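Local coordinates for protein aminopeptidase (Aneurinibacillus sp. AM-1, PDB 5IB9) that probably removes amino-terminal residues from peptides as a two-zinc aminopeptidase of the M28 family, and is here occupied by the inhibitor bestatin, at residues Phe60-Tyr65 / Glu272-Ile277; Pro35-Ala40 / His228-Glu233; Asn205-Lys210 / Lys280-Ser285; Ala238-Ser243 / Pro368-Pro373. One frame throughout, in Å; residues are numbered along the deposited sequence.

Overall arrangement
The four contacts illustrate how a metallopeptidase site is assembled from loops at the ends of strands and then backed by the body of the fold. Along the chain the first segments come in the order 35-40, 60-65, 205-210, and contact 2 closes at 228-233 before contact 4 opens at 238-243; the other pairs alternate. Contacts 1 and 2 have centres about 12 Å apart and contacts 2 and 4 about 13 Å, all three meeting round the two zinc ions. Contact 3 lies farther out, its centre about 23 Å from that of contact 4. It shares helix 277-283 with contact 1, and their strands 187-210 and 55-66 pair antiparallel.

Contact 1: Phe60-Tyr65 / Glu272-Ile277; sequences FQFEGY and EENGLI. With ZN (zinc ion), chain B; BES (2-(3-amino-2-hydroxy-4-phenyl-butyrylamino)-4-methyl-pentanoic acid), chain H.
The loop that brings two glutamates to the zinc site of this M28 peptidase, residues 272-277, rests against strand 55-66, where F60 and F62 both touch I277 at the start of helix 277-283. Being alternate residues of a strand, the two phenylalanines point the same way, and I277 divides its branches between them. Its CG2 lies 3.7 Å from F60 CE1, while CD1 sits 3.8 Å from F62 CB and stays close to the first atoms of that ring. CG1 stands anti to the carbonyl carbon (chi1 -57°) and the chain runs on extended, which carries CD1 to F62 and leaves CG2 for F60. N274 adds a polar group to an otherwise apolar meeting: its OD1 comes within 3.5 Å of F62 CE1, with the amide turned 59° from the ring plane.

In the M28 fold this loop follows strand 263-269, and its other side carries the zinc and inhibitor contacts. E273 holds one zinc ion with both oxygens, but unequally, OE2 at 2.1 Å and OE1 at 2.6 Å from the metal; D240 and H371 complete the protein's share of that site. E272, seen at the zinc site in a structure of this protein, here lies beside bestatin, with OE1 3.1 Å from its metal-bound O2. The backbone from E272 to L276 is tightly turned, since E272 O accepts from both G275 N and L276 N, which arrive from the same face of its plane. L276, the N-cap of the helix, lays CD2 4.0 Å from C15 of the leucine-like end of bestatin.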
# COMPACT_ATOMS: atom_id res chain seq x y z
N PHE A 60 1.28 10.24 -0.55
CA PHE A 60 0.56 8.98 -0.41
C PHE A 60 -0.85 9.30 0.08
O PHE A 60 -1.06 10.25 0.76
CB PHE A 60 1.24 7.93 0.53
CG PHE A 60 1.49 8.43 1.90
CD1 PHE A 60 0.53 8.36 2.96
CD2 PHE A 60 2.66 9.13 2.17
CE1 PHE A 60 0.85 8.93 4.22
CE2 PHE A 60 2.93 9.66 3.41
CZ PHE A 60 2.07 9.56 4.47
N GLN A 61 -1.84 8.52 -0.35
CA GLN A 61 -3.19 8.73 0.17
C GLN A 61 -3.45 7.78 1.32
O GLN A 61 -2.89 6.67 1.39
CB GLN A 61 -4.24 8.52 -0.93
CG GLN A 61 -4.18 9.63 -1.98
CD GLN A 61 -5.17 9.42 -3.18
OE1 GLN A 61 -5.91 8.42 -3.22
NE2 GLN A 61 -5.15 10.33 -4.16
N PHE A 62 -4.40 8.16 2.18
CA PHE A 62 -4.84 7.29 3.27
C PHE A 62 -6.21 7.78 3.61
O PHE A 62 -6.65 8.88 3.23
CB PHE A 62 -3.84 7.35 4.45
CG PHE A 62 -3.88 8.63 5.20
CD1 PHE A 62 -4.63 8.77 6.36
CD2 PHE A 62 -3.21 9.79 4.69
CE1 PHE A 62 -4.66 10.00 7.04
CE2 PHE A 62 -3.25 11.00 5.32
CZ PHE A 62 -3.98 11.15 6.51
N GLU A 63 -6.90 6.95 4.39
CA GLU A 63 -8.27 7.28 4.77
C GLU A 63 -8.25 8.01 6.09
O GLU A 63 -7.80 7.45 7.08
CB GLU A 63 -9.10 5.97 4.83
CG GLU A 63 -9.34 5.27 3.47
CD GLU A 63 -9.95 6.20 2.41
OE1 GLU A 63 -9.32 6.39 1.31
OE2 GLU A 63 -11.06 6.73 2.66
N GLY A 64 -8.71 9.25 6.11
CA GLY A 64 -8.77 10.07 7.30
C GLY A 64 -10.16 9.90 7.91
O GLY A 64 -11.06 9.31 7.30
N TYR A 65 -10.31 10.36 9.14
CA TYR A 65 -11.59 10.22 9.84
C TYR A 65 -11.99 11.59 10.35
O TYR A 65 -11.19 12.26 11.00
CB TYR A 65 -11.40 9.28 11.02
CG TYR A 65 -12.67 8.91 11.80
CD1 TYR A 65 -13.67 8.18 11.20
CD2 TYR A 65 -12.80 9.25 13.14
CE1 TYR A 65 -14.83 7.79 11.93
CE2 TYR A 65 -13.97 8.86 13.88
CZ TYR A 65 -14.95 8.16 13.26
OH TYR A 65 -16.08 7.79 13.99
N GLU A 272 2.40 9.56 10.74
CA GLU A 272 2.89 8.65 11.77
C GLU A 272 1.78 8.35 12.80
O GLU A 272 1.63 7.18 13.20
CB GLU A 272 4.19 9.17 12.43
CG GLU A 272 4.84 8.14 13.37
CD GLU A 272 4.34 8.27 14.83
OE1 GLU A 272 3.57 9.20 15.17
OE2 GLU A 272 4.79 7.35 15.55
N GLU A 273 1.05 9.41 13.13
CA GLU A 273 0.11 9.25 14.27
C GLU A 273 -1.11 8.45 13.84
O GLU A 273 -1.84 7.95 14.73
CB GLU A 273 -0.29 10.63 14.71
CG GLU A 273 0.82 11.57 15.32
CD GLU A 273 1.36 11.11 16.68
OE1 GLU A 273 0.98 9.98 17.13
OE2 GLU A 273 2.24 11.92 17.24
N ASN A 274 -1.28 8.28 12.55
CA ASN A 274 -2.34 7.48 11.96
C ASN A 274 -2.04 6.01 11.82
O ASN A 274 -2.80 5.28 11.17
CB ASN A 274 -2.68 8.03 10.50
CG ASN A 274 -2.99 9.52 10.49
OD1 ASN A 274 -4.17 9.94 10.53
ND2 ASN A 274 -1.95 10.33 10.62
N GLY A 275 -0.89 5.54 12.32
CA GLY A 275 -0.49 4.18 12.18
C GLY A 275 0.74 3.99 11.29
O GLY A 275 0.88 2.99 10.60
N LEU A 276 1.71 4.89 11.42
CA LEU A 276 3.01 4.75 10.71
C LEU A 276 2.82 4.80 9.22
O LEU A 276 3.54 4.07 8.54
CB LEU A 276 3.83 3.51 11.20
CG LEU A 276 3.79 3.29 12.72
CD1 LEU A 276 4.66 2.04 12.96
CD2 LEU A 276 4.27 4.45 13.53
N ILE A 277 1.78 5.45 8.68
CA ILE A 277 1.45 5.32 7.25
C ILE A 277 2.62 5.77 6.39
O ILE A 277 2.99 5.08 5.41
CB ILE A 277 0.13 6.00 6.91
CG1 ILE A 277 -0.90 5.33 7.86
CG2 ILE A 277 -0.20 5.58 5.43
CD1 ILE A 277 -2.29 5.90 7.62
ZN ZN B . 2.62 10.75 18.96
N2 BES H . 6.05 9.21 19.87
C1 BES H . 4.88 8.33 19.90
C6 BES H . 5.32 6.95 20.37
C7 BES H . 5.74 6.78 21.83
C8 BES H . 5.09 7.44 22.90
C12 BES H . 6.81 5.90 22.10
C9 BES H . 5.51 7.20 24.23
C11 BES H . 7.24 5.66 23.44
C10 BES H . 6.58 6.32 24.49
C2 BES H . 4.24 8.27 18.51
O2 BES H . 4.22 9.65 18.15
C3 BES H . 2.85 7.77 18.73
O3 BES H . 2.08 8.48 19.36
N1 BES H . 2.58 6.58 18.31
C4 BES H . 1.26 6.01 18.58
C13 BES H . 1.33 4.64 17.95
C14 BES H . 1.52 4.65 16.43
C15 BES H . 1.43 3.18 16.03
C16 BES H . 0.54 5.54 15.66
C5 BES H . 1.00 5.74 20.06
O1 BES H . -0.19 5.58 20.45
O4 BES H . 1.92 5.67 20.89

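Contact 2: Pro35-Ala40 / His228-Glu233; sequences PEELKA and HHDSVE. With ZN (zinc ion), chain C.
E37, in the first turn of helix 35-50, passes D230 with their CA atoms 6.0 Å apart, and one turn later A40 comes by H229 with CA atoms 6.9 Å apart. The first turn of the helix thus runs past the loop that follows strand 222-228, in the opposite chain order. With CG anti to the backbone N (chi1 -162°) and the chain extended beyond it, E37 sends its carboxylate to the edge of the H229 imidazole, near the ring plane. There H229 ND1 donates to E37 OE2 over 3.3 Å, a weak bond bent to 126°, and the carboxylate is turned 77° from the ring. The same OE2 lies 3.3 Å from D230 CB, so it touches two consecutive loop residues, in the corner between them. E37 OE1 accepts from S203 OG and G33 N.

D230 turns its own carboxylate away, toward the metal site: OD1 accepts from E272 N and OD2 from E273 N. H228 ND1 makes two weak bonds to the same residue, 2.9 Å to D230 O and 3.0 Å to D230 OD1, while H228 NE2 coordinates a zinc ion at 2.0 Å. D230 is therefore a second-shell residue that probably helps set the rotation of the H228 ring. Its OD1 is 4.5 Å from E37 OE2, and the donors gathered round both buried carboxylates probably offset the repulsion between them.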
# COMPACT_ATOMS: atom_id res chain seq x y z
N PRO A 35 -3.79 21.16 5.88
CA PRO A 35 -2.95 22.23 5.42
C PRO A 35 -1.73 22.51 6.28
O PRO A 35 -0.71 22.99 5.79
CB PRO A 35 -3.92 23.47 5.47
CG PRO A 35 -5.24 22.88 5.38
CD PRO A 35 -5.24 21.51 5.95
N GLU A 36 -1.82 22.30 7.60
CA GLU A 36 -0.63 22.57 8.39
C GLU A 36 0.46 21.51 8.19
O GLU A 36 1.63 21.83 8.27
CB GLU A 36 -0.95 22.54 9.92
CG GLU A 36 -1.87 23.69 10.32
CD GLU A 36 -1.18 25.02 10.21
OE1 GLU A 36 0.02 25.20 10.48
OE2 GLU A 36 -1.86 26.02 9.81
N GLU A 37 0.07 20.28 7.90
CA GLU A 37 1.15 19.24 7.56
C GLU A 37 1.76 19.63 6.26
O GLU A 37 2.98 19.48 6.15
CB GLU A 37 0.58 17.82 7.50
CG GLU A 37 1.73 16.83 7.62
CD GLU A 37 1.35 15.43 7.29
OE1 GLU A 37 0.52 15.25 6.33
OE2 GLU A 37 1.89 14.48 7.96
N LEU A 38 0.95 20.10 5.29
CA LEU A 38 1.55 20.52 4.02
C LEU A 38 2.53 21.68 4.19
O LEU A 38 3.65 21.69 3.61
CB LEU A 38 0.46 20.89 3.03
CG LEU A 38 0.97 21.16 1.61
CD1 LEU A 38 1.55 19.97 1.00
CD2 LEU A 38 -0.20 21.72 0.76
N LYS A 39 2.18 22.66 5.05
CA LYS A 39 3.10 23.69 5.33
C LYS A 39 4.44 23.20 5.93
O LYS A 39 5.54 23.70 5.65
CB LYS A 39 2.38 24.67 6.30
CG LYS A 39 3.33 25.68 6.87
CD LYS A 39 2.73 26.49 8.15
CE LYS A 39 1.45 27.06 7.70
NZ LYS A 39 0.69 27.59 8.93
N ALA A 40 4.33 22.21 6.80
CA ALA A 40 5.53 21.63 7.41
C ALA A 40 6.44 20.95 6.34
O ALA A 40 7.66 21.05 6.35
CB ALA A 40 5.16 20.61 8.53
N HIS A 228 9.05 12.07 12.38
CA HIS A 228 7.74 12.34 11.74
C HIS A 228 7.30 13.78 11.93
O HIS A 228 7.58 14.39 12.99
CB HIS A 228 6.61 11.34 12.23
CG HIS A 228 6.20 11.48 13.69
ND1 HIS A 228 5.09 12.25 14.07
CD2 HIS A 228 6.62 10.80 14.76
CE1 HIS A 228 4.95 12.08 15.41
NE2 HIS A 228 5.87 11.24 15.84
N HIS A 229 6.67 14.30 10.89
CA HIS A 229 6.29 15.73 10.91
C HIS A 229 4.85 16.07 11.20
O HIS A 229 4.56 17.23 11.27
CB HIS A 229 6.77 16.44 9.60
CG HIS A 229 6.35 15.76 8.33
ND1 HIS A 229 5.09 15.42 7.90
CD2 HIS A 229 7.21 15.30 7.39
CE1 HIS A 229 5.18 14.78 6.72
NE2 HIS A 229 6.47 14.74 6.40
N ASP A 230 4.06 15.04 11.44
CA ASP A 230 2.65 15.28 11.87
C ASP A 230 2.54 15.18 13.39
O ASP A 230 3.42 14.62 14.08
CB ASP A 230 1.73 14.24 11.26
CG ASP A 230 1.98 12.81 11.69
OD1 ASP A 230 3.16 12.33 11.73
OD2 ASP A 230 0.99 12.13 12.02
N SER A 231 1.43 15.80 13.85
CA SER A 231 1.12 15.66 15.30
C SER A 231 -0.34 15.32 15.46
O SER A 231 -1.07 15.28 14.50
CB SER A 231 1.47 16.95 16.08
OG SER A 231 0.56 17.99 15.70
N VAL A 232 -0.71 14.90 16.67
CA VAL A 232 -2.17 14.58 16.87
C VAL A 232 -3.04 15.85 16.95
O VAL A 232 -2.53 16.95 17.19
CB VAL A 232 -2.36 13.74 18.15
CG1 VAL A 232 -1.60 12.39 17.99
CG2 VAL A 232 -1.99 14.48 19.45
N GLU A 233 -4.34 15.65 16.71
CA GLU A 233 -5.32 16.76 16.82
C GLU A 233 -5.13 17.58 18.13
O GLU A 233 -4.98 17.01 19.20
CB GLU A 233 -6.74 16.19 16.86
CG GLU A 233 -7.34 15.72 15.51
CD GLU A 233 -7.91 16.87 14.63
OE1 GLU A 233 -8.26 16.59 13.43
OE2 GLU A 233 -7.99 18.04 15.13
ZN ZN C . 5.95 10.71 17.80

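Contact 3: Asn205-Lys210 / Lys280-Ser285; sequences NVIATK and KKYAAS
Y282 has CG anti to its backbone N (chi1 -180°) and I207 has CG1 anti to its carbonyl carbon (chi1 -60°), settings that bring the phenol ring and the ethyl arm together between helix 277-283 and strand 187-210. The contact is a helix packed on a sheet in the alpha/beta peptidase domain: N205 and I207 face this helix, whereas V206 and A208, alternating with them, meet helix 35-50. I207 lays its arm along one part of the ring, with CG1 and CD1 each 3.8 Å from Y282 CE1. Its second torsion is off the staggered positions, which lets both carbons share that ring atom. An alanine at I207 lacks the CG1 and CD1 that touch the ring, and a gap would probably open beside Y282 CE1. Y282 OH is bonded to R265.

Nearer the backbone, N205 ND2 stands 3.7 Å from Y282 CB, its amide plane 84° from the ring plane. Both ends of that amide have partners: ND2 donates to Q58 OE1 and G278 O, and OD1 accepts from G270 N. Close by, A284 O takes a hydrogen bond from Q58 NE2 of the second subunit, which puts residues 284-285 at the dimer contact. S285 OG lies over the rim of one face of the ring and donates to the backbone Y282 O over 2.7 Å, in the carbonyl plane and on a lone pair.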
# COMPACT_ATOMS: atom_id res chain seq x y z
N ASN A 205 6.02 12.18 2.61
CA ASN A 205 7.34 12.05 3.25
C ASN A 205 8.29 12.99 2.53
O ASN A 205 8.20 13.16 1.33
CB ASN A 205 7.85 10.60 3.13
CG ASN A 205 6.85 9.61 3.66
OD1 ASN A 205 6.37 9.78 4.77
ND2 ASN A 205 6.72 8.49 2.99
N VAL A 206 9.24 13.52 3.28
CA VAL A 206 10.27 14.43 2.71
C VAL A 206 11.60 13.72 2.87
O VAL A 206 11.98 13.31 3.96
CB VAL A 206 10.32 15.78 3.46
CG1 VAL A 206 11.43 16.60 2.71
CG2 VAL A 206 8.97 16.48 3.40
N ILE A 207 12.29 13.52 1.72
CA ILE A 207 13.47 12.65 1.73
C ILE A 207 14.69 13.42 1.16
O ILE A 207 14.66 13.91 0.02
CB ILE A 207 13.28 11.43 0.86
CG1 ILE A 207 12.09 10.60 1.34
CG2 ILE A 207 14.57 10.53 0.84
CD1 ILE A 207 11.09 10.41 0.24
N ALA A 208 15.79 13.55 1.92
CA ALA A 208 17.00 14.32 1.50
C ALA A 208 18.16 13.36 1.60
O ALA A 208 18.36 12.76 2.60
CB ALA A 208 17.23 15.54 2.50
N THR A 209 18.88 13.20 0.50
CA THR A 209 19.92 12.13 0.44
C THR A 209 21.27 12.80 0.22
O THR A 209 21.38 13.60 -0.72
CB THR A 209 19.59 11.18 -0.68
OG1 THR A 209 18.33 10.50 -0.40
CG2 THR A 209 20.73 10.11 -0.77
N LYS A 210 22.23 12.39 1.02
CA LYS A 210 23.62 12.73 0.80
C LYS A 210 24.34 11.49 0.21
O LYS A 210 24.51 10.46 0.85
CB LYS A 210 24.28 13.12 2.13
CG LYS A 210 25.72 13.76 1.86
CD LYS A 210 26.48 13.93 3.13
CE LYS A 210 27.78 14.85 2.88
NZ LYS A 210 28.86 14.08 2.21
N LYS A 280 5.59 3.32 6.43
CA LYS A 280 5.22 2.08 5.69
C LYS A 280 5.28 2.38 4.19
O LYS A 280 5.78 1.50 3.43
CB LYS A 280 3.76 1.71 6.03
CG LYS A 280 3.71 0.98 7.39
CD LYS A 280 2.20 0.76 7.78
CE LYS A 280 2.15 0.10 9.19
NZ LYS A 280 0.70 -0.03 9.66
N LYS A 281 4.79 3.53 3.73
CA LYS A 281 4.84 3.86 2.30
C LYS A 281 6.26 4.08 1.90
O LYS A 281 6.60 3.71 0.77
CB LYS A 281 3.97 5.08 1.95
CG LYS A 281 2.48 4.86 2.22
CD LYS A 281 1.80 4.03 1.12
CE LYS A 281 0.28 3.99 1.54
NZ LYS A 281 -0.43 3.00 0.68
N TYR A 282 7.13 4.64 2.72
CA TYR A 282 8.51 4.82 2.26
C TYR A 282 9.26 3.45 2.21
O TYR A 282 9.94 3.14 1.24
CB TYR A 282 9.26 5.80 3.16
CG TYR A 282 10.69 5.96 2.65
CD1 TYR A 282 10.96 6.78 1.52
CD2 TYR A 282 11.74 5.28 3.25
CE1 TYR A 282 12.20 6.81 0.99
CE2 TYR A 282 12.99 5.27 2.73
CZ TYR A 282 13.18 6.08 1.62
OH TYR A 282 14.48 6.13 1.03
N ALA A 283 9.15 2.63 3.25
CA ALA A 283 9.71 1.26 3.25
C ALA A 283 9.23 0.50 2.05
O ALA A 283 10.07 -0.20 1.45
CB ALA A 283 9.24 0.60 4.57
N ALA A 284 7.97 0.68 1.65
CA ALA A 284 7.49 -0.09 0.44
C ALA A 284 8.11 0.42 -0.82
O ALA A 284 8.00 -0.30 -1.88
CB ALA A 284 6.01 0.02 0.35
N SER A 285 8.76 1.56 -0.84
CA SER A 285 9.43 2.03 -2.08
C SER A 285 10.83 1.45 -2.30
O SER A 285 11.42 1.73 -3.38
CB SER A 285 9.52 3.59 -2.08
OG SER A 285 10.58 4.03 -1.22

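Contact 4: Ala238-Ser243 / Pro368-Pro373; sequences ANDDAS and PWYHTP. With ZN (zinc ion), chain B; ZN (zinc ion), chain C; BES (2-(3-amino-2-hydroxy-4-phenyl-butyrylamino)-4-methyl-pentanoic acid), chain H.
Metal coordination joins D240 to H371. The D240 carboxylate spans the two zinc ions, with OD2 1.8 Å from the first and OD1 2.0 Å from the second, while H371 NE2 binds the first at 2.0 Å. D240 OD2 and H371 NE2 are 2.6 Å apart because both are ligands of one ion, not through a hydrogen bond. Carboxylate and imidazole are nearly coplanar, 9° apart, with the oxygen at the ring's edge.

A bridging aspartate followed by a cis peptide, here before D241, marks the two-zinc centre of M28 aminopeptidases. E273 adds to the first ion, H228 and D301 to the second, and O2 of bestatin bridges both.

Aromatic packing comes from Y370, whose CG, anti to the backbone N (chi1 169°), swings the ring beside H371. Its CE1 sits over one face of the H371 ring, offset toward the rim, and 3.4 Å from D240 OD2. An edge of bestatin's phenyl group, C8 and C9, comes over one face of Y370, with C8 3.4 Å from CZ. A leucine in place of Y370 lacks the hydroxyl and would probably leave the phenyl edge without the ring face it meets.

Among hydrogen bonds, Y370 OH donates to bestatin O3 at 3.0 Å, though O3 is less surely placed. The type II turn W369-T372 presents both rings, reinforced by T372 OG1 donating to W369 O over 2.7 Å.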
# COMPACT_ATOMS: atom_id res chain seq x y z
N ALA A 238 5.34 20.14 19.74
CA ALA A 238 6.68 20.64 19.78
C ALA A 238 7.62 19.50 20.06
O ALA A 238 8.70 19.42 19.44
CB ALA A 238 6.89 21.75 20.85
N ASN A 239 7.25 18.65 21.03
CA ASN A 239 8.16 17.52 21.28
C ASN A 239 7.81 16.32 20.43
O ASN A 239 8.78 15.60 20.01
CB ASN A 239 8.21 17.15 22.79
CG ASN A 239 9.46 16.34 23.06
OD1 ASN A 239 10.55 16.70 22.59
ND2 ASN A 239 9.29 15.26 23.80
N ASP A 240 6.52 16.06 20.24
CA ASP A 240 6.03 14.91 19.48
C ASP A 240 5.51 15.46 18.15
O ASP A 240 4.32 15.72 18.06
CB ASP A 240 4.86 14.12 20.24
CG ASP A 240 4.50 12.82 19.63
OD1 ASP A 240 5.37 12.46 18.61
OD2 ASP A 240 3.47 12.03 19.81
N ASP A 241 6.28 15.63 17.04
CA ASP A 241 7.66 15.22 16.95
C ASP A 241 8.40 16.30 16.22
O ASP A 241 9.36 16.01 15.49
CB ASP A 241 7.83 13.85 16.27
CG ASP A 241 9.26 13.36 16.41
OD1 ASP A 241 10.05 13.74 17.30
OD2 ASP A 241 9.65 12.49 15.49
N ALA A 242 8.08 17.60 16.49
CA ALA A 242 9.01 18.62 15.96
C ALA A 242 10.42 18.51 16.44
O ALA A 242 11.37 18.84 15.69
CB ALA A 242 8.46 20.08 16.15
N SER A 243 10.62 18.03 17.67
CA SER A 243 11.92 17.81 18.18
C SER A 243 12.74 16.90 17.27
O SER A 243 13.86 17.23 16.93
CB SER A 243 11.84 17.22 19.62
OG SER A 243 11.33 15.90 19.61
N PRO A 368 4.39 14.51 30.80
CA PRO A 368 2.93 14.47 30.89
C PRO A 368 2.18 15.12 29.73
O PRO A 368 0.95 14.90 29.59
CB PRO A 368 2.65 15.31 32.13
CG PRO A 368 3.92 15.37 32.86
CD PRO A 368 5.02 15.34 31.81
N TRP A 369 2.91 15.86 28.87
CA TRP A 369 2.33 16.76 27.85
C TRP A 369 2.12 16.07 26.50
O TRP A 369 1.46 16.62 25.61
CB TRP A 369 3.20 17.99 27.67
CG TRP A 369 3.80 18.51 28.93
CD1 TRP A 369 5.11 18.77 29.16
CD2 TRP A 369 3.09 18.81 30.14
NE1 TRP A 369 5.29 19.27 30.42
CE2 TRP A 369 4.06 19.27 31.06
CE3 TRP A 369 1.74 18.76 30.50
CZ2 TRP A 369 3.74 19.68 32.37
CZ3 TRP A 369 1.40 19.13 31.83
CH2 TRP A 369 2.43 19.58 32.73
N TYR A 370 2.58 14.82 26.41
CA TYR A 370 2.47 14.00 25.27
C TYR A 370 1.01 13.91 24.73
O TYR A 370 0.13 13.57 25.48
CB TYR A 370 2.96 12.64 25.82
CG TYR A 370 2.72 11.49 24.91
CD1 TYR A 370 3.23 11.49 23.65
CD2 TYR A 370 2.01 10.38 25.34
CE1 TYR A 370 3.03 10.42 22.79
CE2 TYR A 370 1.80 9.29 24.49
CZ TYR A 370 2.30 9.35 23.20
OH TYR A 370 2.09 8.27 22.35
N HIS A 371 0.73 14.27 23.46
CA HIS A 371 -0.56 14.17 22.83
C HIS A 371 -1.58 15.15 23.41
O HIS A 371 -2.75 14.98 23.16
CB HIS A 371 -1.07 12.75 22.75
CG HIS A 371 -0.34 11.90 21.73
ND1 HIS A 371 -0.73 10.62 21.42
CD2 HIS A 371 0.80 12.15 21.02
CE1 HIS A 371 0.12 10.12 20.50
NE2 HIS A 371 1.07 11.02 20.28
N THR A 372 -1.08 16.19 24.01
CA THR A 372 -1.96 17.27 24.64
C THR A 372 -1.70 18.62 24.06
O THR A 372 -0.62 18.91 23.52
CB THR A 372 -1.74 17.39 26.21
OG1 THR A 372 -0.60 18.16 26.49
CG2 THR A 372 -1.72 16.03 26.91
N PRO A 373 -2.64 19.57 24.29
CA PRO A 373 -2.35 20.95 23.96
C PRO A 373 -1.13 21.60 24.64
O PRO A 373 -0.69 22.67 24.25
CB PRO A 373 -3.68 21.69 24.33
CG PRO A 373 -4.68 20.63 24.43
CD PRO A 373 -4.02 19.34 24.80
ZN ZN B . 2.62 10.75 18.96
ZN ZN C . 5.95 10.71 17.80
N2 BES H . 6.05 9.21 19.87
C1 BES H . 4.88 8.33 19.90
C6 BES H . 5.32 6.95 20.37
C7 BES H . 5.74 6.78 21.83
C8 BES H . 5.09 7.44 22.90
C12 BES H . 6.81 5.90 22.10
C9 BES H . 5.51 7.20 24.23
C11 BES H . 7.24 5.66 23.44
C10 BES H . 6.58 6.32 24.49
C2 BES H . 4.24 8.27 18.51
O2 BES H . 4.22 9.65 18.15
C3 BES H . 2.85 7.77 18.73
O3 BES H . 2.08 8.48 19.36
N1 BES H . 2.58 6.58 18.31
C4 BES H . 1.26 6.01 18.58
C13 BES H . 1.33 4.64 17.95
C14 BES H . 1.52 4.65 16.43
C15 BES H . 1.43 3.18 16.03
C16 BES H . 0.54 5.54 15.66
C5 BES H . 1.00 5.74 20.06
O1 BES H . -0.19 5.58 20.45
O4 BES H . 1.92 5.67 20.89